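Local structure of geranyltranstransferase (IspA) (3LLW) at residues Ala58-Cys61 with Ala62-Gln66; Thr174-Leu178 with Glu179-Phe183. The protein probably transfers prenyl groups between isoprenoid diphosphates in a magnesium-dependent reaction. All coordinates share one frame; numbering follows the deposited sequence.

How the contacts relate
Followed from the N terminus, the chain first reaches contact 1, where helix 51-63 ends and a short turn leads into helix 66-71. Contact 2 comes much later, where the loop after helix 161-170 leads into helix 178-204. Each is a local turn of continuous chain, so neither closes a long loop; they follow in series, without nesting or crossing. The centres of contact 1 and contact 2 lie about 37 Å apart, on opposite sides of the chain's centre. Their nearest atoms are about 21 Å apart. Helix 178-204 joins them indirectly: it begins in contact 2, and Leu197, Leu201 and Ser204 near its other end pack on side chains of contact 1.

Contact 1: residues Ala58-Cys61 with Ala62-Gln66; sequences AVLC and ALVGQ
The flat carbonyl group of Leu60 receives Leu63 and Val64 from different directions, at the C-terminal end of helix 51-63 in this mostly helical isoprenoid synthase fold. Leu63 N stands over one face of the group, 67° out of the carbonyl plane, and bonds to Leu60 O at 3.1 Å. Val64 N instead meets Leu60 O almost head-on, nearly in line with C=O, at 3.0 Å and with a much straighter N-H (163°). The same oxygen thus accepts an i+3 and an i+4 bond, as a tightening last turn does, while Leu63 N also makes a weak bond back to Val59 O.

The side chain of Leu63 leans over Val59, its CG 3.3 Å from Val59 O. Its CD1 runs alongside Val59 CG1, 3.7 Å away, the two side chains pointing the same way. This pair faces helix 178-204, where Leu197 touches Val59 and Leu201 touches Leu63. One residue back, the methyl CB of Ala62 sits 3.4 Å from Ala58 O, an oxygen that also accepts a hydrogen bond from Asn292 of helix 287-301.

Val64 is where the backbone leaves helical geometry, and the chain then passes to Gly65, the N-cap of helix 66-71. Tyr69 of that helix packs against Leu60, Cys61 and Val64, closing the corner between the two helices. Val64 also crowds the shared acceptor: with chi1 at 62°, CG1 lies between its own backbone N and carbonyl carbon, and this methyl comes within 3.1 Å of Leu60 O.

Contact 2: residues Thr174-Leu178 with Glu179-Phe183; sequences TPLNL and EQLTF
Asn177 and Gln180 form a reciprocal capping box at the start of helix 178-204. Asn177 is the N-cap: its OD1 accepts Gln180 N at 2.8 Å, the donor approaching the oxygen end-on. In return Gln180 OE1 takes the N-H of Asn177 at 3.0 Å, in an almost straight bond (175°). The two side chains cross at about a right angle, yet their amide planes are only 7° apart and stack. Gln180 gets there because chi1 of 65° swings CG back toward the N-cap and the chain beyond is extended. A water fixes OE1 further, donating both to it and to Pro175 O.

Around this core Asn177 O starts the helical pattern by accepting Leu181 N at 2.9 Å. Leu178 O then takes both Thr182 N and Thr182 OG1, from opposite faces of its carbonyl plane, the hydroxyl at 2.7 Å. Leu176, just before the cap, lays CB on Gln180 CG at 3.6 Å, and its CD1 meets Leu181 CD1 at 4.2 Å, the pairing of a hydrophobic staple.

Phe32 of the second subunit packs against Leu176 and Gln180, placing this helix start beside the dimer partner. Within the chain, Leu178 and Leu181 pack on Phe255 and Leu258 of helix 255-259, while Phe183 leans on Leu163 and Leu167 of helix 161-170.

Contact 1: residues Ala58-Cys61 with Ala62-Gln66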
# COMPACT_ATOMS: atom_id res chain seq x y z
N ALA A 58 -4.57 7.44 -22.40
CA ALA A 58 -4.49 8.55 -23.34
C ALA A 58 -3.05 8.88 -23.70
O ALA A 58 -2.75 9.07 -24.85
CB ALA A 58 -5.17 9.78 -22.79
N VAL A 59 -2.17 8.92 -22.69
CA VAL A 59 -0.76 9.25 -22.86
C VAL A 59 -0.03 8.10 -23.54
O VAL A 59 0.76 8.30 -24.46
CB VAL A 59 -0.08 9.57 -21.50
CG1 VAL A 59 1.33 10.12 -21.70
CG2 VAL A 59 -0.88 10.59 -20.75
N LEU A 60 -0.32 6.89 -23.09
CA LEU A 60 0.38 5.71 -23.53
C LEU A 60 0.06 5.28 -24.97
O LEU A 60 0.99 5.07 -25.76
CB LEU A 60 0.08 4.60 -22.55
CG LEU A 60 0.69 3.24 -22.79
CD1 LEU A 60 2.18 3.24 -22.44
CD2 LEU A 60 -0.07 2.33 -21.90
N CYS A 61 -1.22 5.19 -25.31
CA CYS A 61 -1.66 4.86 -26.68
C CYS A 61 -1.14 5.84 -27.73
O CYS A 61 -0.86 5.45 -28.86
CB CYS A 61 -3.19 4.84 -26.79
SG CYS A 61 -3.98 3.53 -25.89
N ALA A 62 -1.05 7.11 -27.34
CA ALA A 62 -0.49 8.15 -28.18
C ALA A 62 1.01 7.99 -28.42
O ALA A 62 1.50 8.27 -29.51
CB ALA A 62 -0.76 9.48 -27.56
N LEU A 63 1.74 7.53 -27.40
CA LEU A 63 3.21 7.59 -27.44
C LEU A 63 3.89 6.30 -27.89
O LEU A 63 5.03 6.33 -28.38
CB LEU A 63 3.77 8.06 -26.10
CG LEU A 63 3.57 9.53 -25.69
CD1 LEU A 63 3.99 9.71 -24.23
CD2 LEU A 63 4.30 10.52 -26.60
N VAL A 64 3.22 5.17 -27.71
CA VAL A 64 3.74 3.91 -28.25
C VAL A 64 3.01 3.58 -29.55
O VAL A 64 1.81 3.85 -29.68
CB VAL A 64 3.73 2.75 -27.19
CG1 VAL A 64 2.33 2.42 -26.72
CG2 VAL A 64 4.42 1.50 -27.73
N GLY A 65 3.74 3.04 -30.53
CA GLY A 65 3.15 2.57 -31.80
C GLY A 65 2.14 1.47 -31.56
O GLY A 65 2.31 0.67 -30.63
N GLN A 66 1.09 1.43 -32.39
CA GLN A 66 -0.04 0.51 -32.22
C GLN A 66 0.30 -0.98 -32.10
O GLN A 66 -0.37 -1.72 -31.39
CB GLN A 66 -1.07 0.71 -33.33
CG GLN A 66 -2.01 1.89 -33.11
CD GLN A 66 -3.07 2.03 -34.21
OE1 GLN A 66 -3.53 1.03 -34.77
NE2 GLN A 66 -3.45 3.27 -34.51

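Contact 2: residues Thr174-Leu178 with Glu179-Phe183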
# COMPACT_ATOMS: atom_id res chain seq x y z
N THR A 174 -16.20 23.41 8.08
CA THR A 174 -15.37 24.58 8.36
C THR A 174 -14.99 25.29 7.07
O THR A 174 -14.45 24.66 6.16
CB THR A 174 -14.11 24.17 9.17
OG1 THR A 174 -14.49 23.93 10.54
CG2 THR A 174 -13.00 25.24 9.14
N PRO A 175 -15.29 26.61 6.97
CA PRO A 175 -14.91 27.38 5.81
C PRO A 175 -13.39 27.48 5.71
O PRO A 175 -12.71 27.71 6.71
CB PRO A 175 -15.51 28.75 6.09
CG PRO A 175 -15.65 28.81 7.56
CD PRO A 175 -15.98 27.43 7.97
N LEU A 176 -12.87 27.25 4.51
CA LEU A 176 -11.44 27.35 4.25
C LEU A 176 -11.20 28.56 3.36
O LEU A 176 -12.06 28.93 2.57
CB LEU A 176 -10.96 26.08 3.55
CG LEU A 176 -11.05 24.77 4.35
CD1 LEU A 176 -10.73 23.61 3.45
CD2 LEU A 176 -10.15 24.75 5.57
N ASN A 177 -10.03 29.20 3.48
CA ASN A 177 -9.68 30.26 2.54
C ASN A 177 -9.30 29.65 1.20
O ASN A 177 -9.19 28.43 1.09
CB ASN A 177 -8.60 31.22 3.09
CG ASN A 177 -7.22 30.58 3.29
OD1 ASN A 177 -6.76 29.79 2.47
ND2 ASN A 177 -6.55 30.96 4.36
N LEU A 178 -9.11 30.51 0.20
CA LEU A 178 -8.67 30.11 -1.14
C LEU A 178 -7.42 29.26 -1.19
O LEU A 178 -7.38 28.25 -1.89
CB LEU A 178 -8.47 31.35 -2.04
CG LEU A 178 -8.17 31.08 -3.52
CD1 LEU A 178 -9.40 30.51 -4.20
CD2 LEU A 178 -7.65 32.32 -4.24
N GLU A 179 -6.38 29.68 -0.47
CA GLU A 179 -5.11 28.97 -0.48
C GLU A 179 -5.26 27.56 0.09
O GLU A 179 -4.71 26.59 -0.43
CB GLU A 179 -4.07 29.74 0.33
CG GLU A 179 -2.68 29.08 0.39
CD GLU A 179 -1.61 29.98 1.02
OE1 GLU A 179 -1.64 31.21 0.81
OE2 GLU A 179 -0.72 29.44 1.72
N GLN A 180 -6.03 27.45 1.17
CA GLN A 180 -6.11 26.18 1.83
C GLN A 180 -7.05 25.23 1.09
O GLN A 180 -6.77 24.03 0.98
CB GLN A 180 -6.27 26.32 3.35
CG GLN A 180 -7.51 26.93 3.87
CD GLN A 180 -7.34 27.55 5.26
OE1 GLN A 180 -8.20 28.28 5.71
NE2 GLN A 180 -6.22 27.26 5.93
N LEU A 181 -8.10 25.79 0.48
CA LEU A 181 -9.02 25.02 -0.37
C LEU A 181 -8.38 24.50 -1.67
O LEU A 181 -8.68 23.39 -2.10
CB LEU A 181 -10.27 25.83 -0.68
CG LEU A 181 -11.45 25.11 -1.37
CD1 LEU A 181 -11.92 23.82 -0.62
CD2 LEU A 181 -12.60 26.09 -1.58
N THR A 182 -7.50 25.30 -2.27
CA THR A 182 -6.75 24.87 -3.45
C THR A 182 -5.77 23.77 -3.06
O THR A 182 -5.56 22.81 -3.81
CB THR A 182 -5.99 26.07 -4.12
OG1 THR A 182 -6.89 27.16 -4.33
CG2 THR A 182 -5.44 25.68 -5.46
N PHE A 183 -5.17 23.90 -1.88
CA PHE A 183 -4.25 22.91 -1.33
C PHE A 183 -4.98 21.60 -1.04
O PHE A 183 -4.47 20.53 -1.34
CB PHE A 183 -3.63 23.46 -0.05
CG PHE A 183 -2.57 22.59 0.54
CD1 PHE A 183 -2.90 21.54 1.41
CD2 PHE A 183 -1.23 22.83 0.27
CE1 PHE A 183 -1.91 20.73 1.97
CE2 PHE A 183 -0.23 22.03 0.84
CZ PHE A 183 -0.58 20.98 1.68
O HOH W 1 -10.18 28.56 7.30